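Local coordinates for separin (Saccharomyces cerevisiae, PDB 5U1T), which acts as a caspase-like cysteine protease that cleaves the SCC1 subunit of cohesin at the onset of anaphase, so that chromosomes can segregate, at residues 907-910 and 911-914; 1207-1210 and 1211-1214; 1334-1337 and 1338-1342. All coordinates share one frame; numbering follows the deposited sequence.

Interaction 1: residues 907-910 and 911-914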
# COMPACT_ATOMS: atom_id res chain seq x y z
N ASN A 907 -21.72 -12.92 8.40
CA ASN A 907 -21.32 -14.16 9.06
C ASN A 907 -19.93 -14.13 9.68
O ASN A 907 -19.68 -14.78 10.70
CB ASN A 907 -21.40 -15.31 8.07
CG ASN A 907 -22.72 -16.02 8.15
OD1 ASN A 907 -23.41 -15.92 9.17
ND2 ASN A 907 -23.08 -16.75 7.10
N LEU A 908 -19.03 -13.38 9.06
CA LEU A 908 -17.70 -13.17 9.61
C LEU A 908 -17.83 -12.42 10.93
O LEU A 908 -17.19 -12.77 11.92
CB LEU A 908 -16.82 -12.41 8.64
CG LEU A 908 -15.35 -12.23 9.01
CD1 LEU A 908 -14.76 -13.55 9.38
CD2 LEU A 908 -14.64 -11.66 7.82
N TRP A 909 -18.70 -11.41 10.95
CA TRP A 909 -18.95 -10.67 12.18
C TRP A 909 -19.64 -11.52 13.24
O TRP A 909 -19.50 -11.27 14.44
CB TRP A 909 -19.76 -9.40 11.89
CG TRP A 909 -18.85 -8.26 11.58
CD1 TRP A 909 -18.63 -7.67 10.36
CD2 TRP A 909 -17.96 -7.60 12.50
NE1 TRP A 909 -17.68 -6.69 10.48
CE2 TRP A 909 -17.26 -6.62 11.78
CE3 TRP A 909 -17.71 -7.75 13.87
CZ2 TRP A 909 -16.31 -5.79 12.37
CZ3 TRP A 909 -16.76 -6.91 14.46
CH2 TRP A 909 -16.08 -5.95 13.72
N LYS A 910 -20.39 -12.54 12.81
CA LYS A 910 -21.00 -13.45 13.78
C LYS A 910 -19.88 -14.21 14.50
O LYS A 910 -19.82 -14.23 15.72
CB LYS A 910 -21.99 -14.38 13.11
CG LYS A 910 -23.36 -13.74 12.98
CD LYS A 910 -24.29 -14.50 12.06
CE LYS A 910 -25.58 -13.69 11.87
NZ LYS A 910 -26.68 -14.36 11.09
N LEU A 911 -18.96 -14.77 13.71
CA LEU A 911 -17.74 -15.36 14.24
C LEU A 911 -16.93 -14.43 15.17
O LEU A 911 -16.38 -14.91 16.14
CB LEU A 911 -16.83 -15.85 13.11
CG LEU A 911 -17.44 -16.81 12.10
CD1 LEU A 911 -16.36 -17.49 11.27
CD2 LEU A 911 -18.29 -17.84 12.80
N HIS A 912 -16.84 -13.13 14.89
CA HIS A 912 -16.09 -12.26 15.81
C HIS A 912 -16.84 -12.03 17.11
O HIS A 912 -16.25 -11.68 18.13
CB HIS A 912 -15.76 -10.91 15.18
CG HIS A 912 -14.71 -10.97 14.12
ND1 HIS A 912 -14.70 -10.12 13.03
CD2 HIS A 912 -13.65 -11.79 13.96
CE1 HIS A 912 -13.68 -10.42 12.25
NE2 HIS A 912 -13.02 -11.43 12.79
N LEU A 913 -18.15 -12.20 17.06
CA LEU A 913 -18.97 -11.94 18.22
C LEU A 913 -19.20 -13.20 19.05
O LEU A 913 -19.96 -13.19 20.03
CB LEU A 913 -20.31 -11.34 17.79
CG LEU A 913 -20.27 -9.90 17.26
CD1 LEU A 913 -21.60 -9.59 16.64
CD2 LEU A 913 -19.95 -8.90 18.37
N GLY A 914 -18.53 -14.28 18.65
CA GLY A 914 -18.52 -15.50 19.44
C GLY A 914 -19.44 -16.59 18.93
O GLY A 914 -19.25 -17.75 19.26

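Interaction 2: residues 1207-1210 and 1211-1214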
# COMPACT_ATOMS: atom_id res chain seq x y z
N LYS A 1207 16.55 11.79 55.06
CA LYS A 1207 17.64 12.47 55.73
C LYS A 1207 17.51 12.45 57.25
O LYS A 1207 18.47 12.16 57.96
CB LYS A 1207 17.74 13.91 55.22
CG LYS A 1207 17.72 14.04 53.69
CD LYS A 1207 17.62 15.50 53.26
CE LYS A 1207 17.81 15.69 51.77
NZ LYS A 1207 18.21 17.12 51.44
N THR A 1208 16.32 12.77 57.76
CA THR A 1208 16.15 12.91 59.21
C THR A 1208 15.88 11.58 59.91
O THR A 1208 15.57 10.57 59.25
CB THR A 1208 15.00 13.87 59.55
OG1 THR A 1208 13.75 13.28 59.16
CG2 THR A 1208 15.19 15.18 58.83
N ARG A 1209 16.00 11.59 61.24
CA ARG A 1209 15.64 10.43 62.08
C ARG A 1209 14.19 10.02 61.83
O ARG A 1209 13.83 8.84 61.91
CB ARG A 1209 15.87 10.76 63.56
CG ARG A 1209 15.68 9.59 64.54
CD ARG A 1209 15.55 10.07 66.00
NE ARG A 1209 15.61 8.97 66.97
CZ ARG A 1209 14.56 8.27 67.40
NH1 ARG A 1209 13.34 8.54 66.92
NH2 ARG A 1209 14.71 7.29 68.29
N GLU A 1210 13.35 11.00 61.50
CA GLU A 1210 11.92 10.80 61.35
C GLU A 1210 11.58 10.10 60.05
O GLU A 1210 10.74 9.20 60.02
CB GLU A 1210 11.18 12.13 61.41
CG GLU A 1210 11.23 12.80 62.77
CD GLU A 1210 10.55 14.17 62.79
OE1 GLU A 1210 10.19 14.69 61.70
OE2 GLU A 1210 10.37 14.73 63.90
N GLU A 1211 12.23 10.52 58.98
CA GLU A 1211 12.00 9.90 57.69
C GLU A 1211 12.52 8.48 57.72
O GLU A 1211 11.98 7.59 57.08
CB GLU A 1211 12.66 10.70 56.59
CG GLU A 1211 11.95 12.00 56.33
CD GLU A 1211 12.88 13.15 56.00
OE1 GLU A 1211 12.37 14.17 55.50
OE2 GLU A 1211 14.11 13.04 56.24
N ARG A 1212 13.59 8.27 58.48
CA ARG A 1212 14.15 6.94 58.69
C ARG A 1212 13.12 5.98 59.26
O ARG A 1212 12.93 4.88 58.74
CB ARG A 1212 15.35 7.05 59.62
CG ARG A 1212 16.57 6.30 59.18
CD ARG A 1212 17.74 6.74 60.02
NE ARG A 1212 18.05 8.13 59.71
CZ ARG A 1212 18.45 9.04 60.60
NH1 ARG A 1212 18.59 8.70 61.88
NH2 ARG A 1212 18.69 10.28 60.19
N LYS A 1213 12.45 6.40 60.33
CA LYS A 1213 11.51 5.55 61.03
C LYS A 1213 10.27 5.31 60.19
O LYS A 1213 9.64 4.25 60.29
CB LYS A 1213 11.14 6.15 62.40
CG LYS A 1213 12.30 6.12 63.42
CD LYS A 1213 11.85 6.35 64.86
CE LYS A 1213 12.82 5.65 65.83
NZ LYS A 1213 12.45 5.71 67.30
N SER A 1214 9.91 6.27 59.33
CA SER A 1214 8.74 6.09 58.48
C SER A 1214 8.97 5.01 57.43
O SER A 1214 8.12 4.16 57.21
CB SER A 1214 8.34 7.40 57.81
OG SER A 1214 7.54 8.18 58.68

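Interaction 3: residues 1334-1337 and 1338-1342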
# COMPACT_ATOMS: atom_id res chain seq x y z
N MET A 1334 -17.44 -41.09 65.59
CA MET A 1334 -16.73 -42.34 65.41
C MET A 1334 -15.68 -42.26 64.28
O MET A 1334 -14.59 -42.81 64.41
CB MET A 1334 -17.75 -43.45 65.15
CG MET A 1334 -17.39 -44.81 65.69
SD MET A 1334 -17.07 -44.84 67.48
CE MET A 1334 -18.44 -43.82 68.06
N LEU A 1335 -16.00 -41.57 63.18
CA LEU A 1335 -15.01 -41.35 62.13
C LEU A 1335 -13.78 -40.71 62.75
O LEU A 1335 -12.66 -41.19 62.58
CB LEU A 1335 -15.53 -40.44 61.01
CG LEU A 1335 -16.53 -40.96 59.99
CD1 LEU A 1335 -16.74 -39.95 58.89
CD2 LEU A 1335 -16.09 -42.31 59.43
N HIS A 1336 -14.02 -39.62 63.46
CA HIS A 1336 -12.99 -38.84 64.14
C HIS A 1336 -12.10 -39.71 65.01
O HIS A 1336 -10.88 -39.76 64.80
CB HIS A 1336 -13.68 -37.74 64.96
CG HIS A 1336 -12.81 -37.06 65.98
ND1 HIS A 1336 -13.33 -36.38 67.06
CD2 HIS A 1336 -11.46 -36.95 66.08
CE1 HIS A 1336 -12.34 -35.89 67.79
NE2 HIS A 1336 -11.19 -36.23 67.22
N VAL A 1337 -12.72 -40.41 65.96
CA VAL A 1337 -11.99 -41.19 66.94
C VAL A 1337 -11.21 -42.32 66.30
O VAL A 1337 -10.01 -42.47 66.54
CB VAL A 1337 -12.94 -41.78 68.02
CG1 VAL A 1337 -12.25 -42.89 68.79
CG2 VAL A 1337 -13.42 -40.68 68.95
N GLN A 1338 -11.89 -43.12 65.49
CA GLN A 1338 -11.27 -44.30 64.89
C GLN A 1338 -10.20 -43.96 63.84
O GLN A 1338 -9.20 -44.65 63.72
CB GLN A 1338 -12.35 -45.20 64.26
CG GLN A 1338 -13.16 -46.01 65.26
CD GLN A 1338 -14.51 -46.49 64.70
OE1 GLN A 1338 -14.81 -46.29 63.52
NE2 GLN A 1338 -15.33 -47.11 65.54
N LEU A 1339 -10.39 -42.89 63.06
CA LEU A 1339 -9.38 -42.55 62.04
C LEU A 1339 -8.13 -41.98 62.68
O LEU A 1339 -7.02 -42.31 62.26
CB LEU A 1339 -9.93 -41.55 61.04
CG LEU A 1339 -10.74 -42.13 59.89
CD1 LEU A 1339 -11.41 -40.98 59.20
CD2 LEU A 1339 -9.88 -42.91 58.92
N GLU A 1340 -8.32 -41.12 63.68
CA GLU A 1340 -7.21 -40.56 64.44
C GLU A 1340 -6.41 -41.63 65.14
O GLU A 1340 -5.19 -41.55 65.24
CB GLU A 1340 -7.71 -39.57 65.49
CG GLU A 1340 -6.61 -38.99 66.34
CD GLU A 1340 -7.01 -37.68 66.96
OE1 GLU A 1340 -8.23 -37.42 67.03
OE2 GLU A 1340 -6.11 -36.91 67.35
N GLU A 1341 -7.12 -42.63 65.64
CA GLU A 1341 -6.50 -43.78 66.28
C GLU A 1341 -5.58 -44.48 65.29
O GLU A 1341 -4.38 -44.62 65.54
CB GLU A 1341 -7.58 -44.72 66.81
CG GLU A 1341 -7.11 -45.91 67.62
CD GLU A 1341 -8.26 -46.87 67.96
OE1 GLU A 1341 -9.46 -46.46 67.92
OE2 GLU A 1341 -7.96 -48.06 68.28
N GLN A 1342 -6.13 -44.90 64.15
CA GLN A 1342 -5.32 -45.61 63.17
C GLN A 1342 -4.16 -44.73 62.63
O GLN A 1342 -3.09 -45.26 62.31
CB GLN A 1342 -6.19 -46.10 62.01
CG GLN A 1342 -7.21 -47.17 62.37
CD GLN A 1342 -6.67 -48.25 63.30
OE1 GLN A 1342 -5.76 -49.01 62.96
NE2 GLN A 1342 -7.24 -48.32 64.51

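Interaction 1: residues 907-910 and 911-914
His912 presents the edge of its imidazole to a face of the Trp909 indole, three residues back on the same helix. The pair is T-shaped: the centroid of the His912 ring lies 5.2 Å from that of the six-membered ring of Trp909, and the planes stand at 83°. The touching atom is His912 ND1, which sits over the rim of the indole rather than its middle, 3.9 Å from Trp909 CE3. The broad indole offers a face wide enough for the imidazole edge. The torsion explains the meeting: with CG of His912 opposite the carbonyl carbon (chi1 -72°), the ring swings back toward the preceding turn. The neighbouring ring atom CE1 comes to Leu908 CG at 4.1 Å, an oblique contact of a ring carbon with the branch point of a leucine four residues back, while Leu908 O lies over one face of the imidazole. Buried Leu908 supplies a nonpolar neighbour here.

The backbone beneath runs out of helix here. Leu911 N reaches Asn907 O at 3.1 Å in a nearly straight bond, and His912 N bonds Leu908 O at 3.0 Å. Leu913 N then shifts register, bonding Lys910 O at 3.0 Å and only weakly Trp909 O at 3.1 Å. Gly914 leaves the helix and completes a Schellman motif. Glycine suits this place because phi is positive (102°), a conformation in which a side chain would crowd the preceding carbonyl.

Beyond the helix, Trp909 meets the ring of Tyr880 and packs on Leu888, Leu911 rests on Tyr926, and Leu911 O accepts a hydrogen bond from Asn933 ND2.

Chemically, the side-chain contact has no salt bridge. It rests on the fit of a ring edge to a pi face and on an aliphatic neighbour, while backbone bonds and Asn933 serve the polar groups of the helix end.

Interaction 2: residues 1207-1210 and 1211-1214
Glu1211 OE2 is held by two backbone amides from the residues just before the helix, Thr1208 N and Lys1207 N, with a weak bond from Thr1208 OG1. Thr1208 N comes to it at 2.7 Å in an almost linear bond (173°), nearly along the C-O axis of the carboxylate. Lys1207 N bonds the same oxygen at 3.0 Å, from above the carboxylate plane. The bonding is reciprocal: Thr1208 OG1 accepts from Glu1211 N at 3.2 Å and, weakly, from Glu1210 N. The hydroxyl can do so because it stands between the backbone N and carbonyl carbon of Thr1208 (chi1 68°), facing the first turn.

Arg1212 bends back over the same turn. Its NH2 bonds Lys1207 O at 2.9 Å, with the oxygen at the edge of the guanidinium and close to its plane, while one face lies over Arg1209 CA. Arg1212 also packs on the backbone of another protein's chain in the assembly.

Threonine suits the N-cap by accepting from amides that lack a preceding turn, and glutamate suits the third helical position, where its carboxylate can reach back to the amides and its charge probably suits the positive end of the helix dipole. Together Thr1208 and Glu1211 form a capping box, the reciprocal N-terminal cap of helix 1209-1237.

Interaction 3: residues 1334-1337 and 1338-1342
His1336 and Glu1340, one turn apart, make the polar side-chain contact of this helix. They run alongside each other and point the same way, since both carry CG opposite the backbone N (chi1 165° in His1336). Glu1340 OE1 arrives at the edge of the imidazole, 3.2 Å from His1336 NE2, and the bent N-H...O angle of 122° makes the hydrogen bond weak. Ring and carboxylate planes are 32° apart. The other oxygen, Glu1340 OE2, has a long, weak ion pair with Lys1344.

Van der Waals packing governs the second pair. The amide of Gln1338 crosses Met1334 obliquely and lies against its CG (Gln1338 CD to Met1334 CG 3.5 Å), with SD beside NE2; Met1334 bends at chi2 and chi3 to lie against it. The polar tie of this glutamine lies outside the pair: OE1 accepts from Asn1269 ND2 on helix 1252-1269.

Backbone bonds of the regular helical kind run beneath, among them Gln1338 N to Met1334 O at 2.9 Å, Leu1339 N to Leu1335 O at 2.9 Å, and Glu1341 N to Val1337 O at 3.0 Å. Leu1335 and Leu1339 both pack on Ile1311 of helix 1303-1320, as befits buried leucines.

The chemistry implies a helix held mainly by its backbone bonds, seated on its neighbours by buried leucines and by the Gln1338-Asn1269 bond, to which the weak histidine-glutamate bond probably adds little.

All three contacts are local: each is formed within consecutive residues, so none closes a long loop, and along the chain they follow in series without nesting or crossing. Interaction 1 comes first, at the C-terminal end of helix 905-912, whose side chains pack on helices 872-881, 885-891 and 927-946. Interaction 2 follows at the start of helix 1209-1237, on the surface. Interaction 3 lies within helix 1332-1347, which rests on helices 1252-1269 and 1303-1320. Interactions 2 and 3 both belong to the C50 peptidase region of the sequence, yet their centres are about 57 Å apart, and interaction 1 is about 60 Å from interaction 2, centre to centre. None touches another.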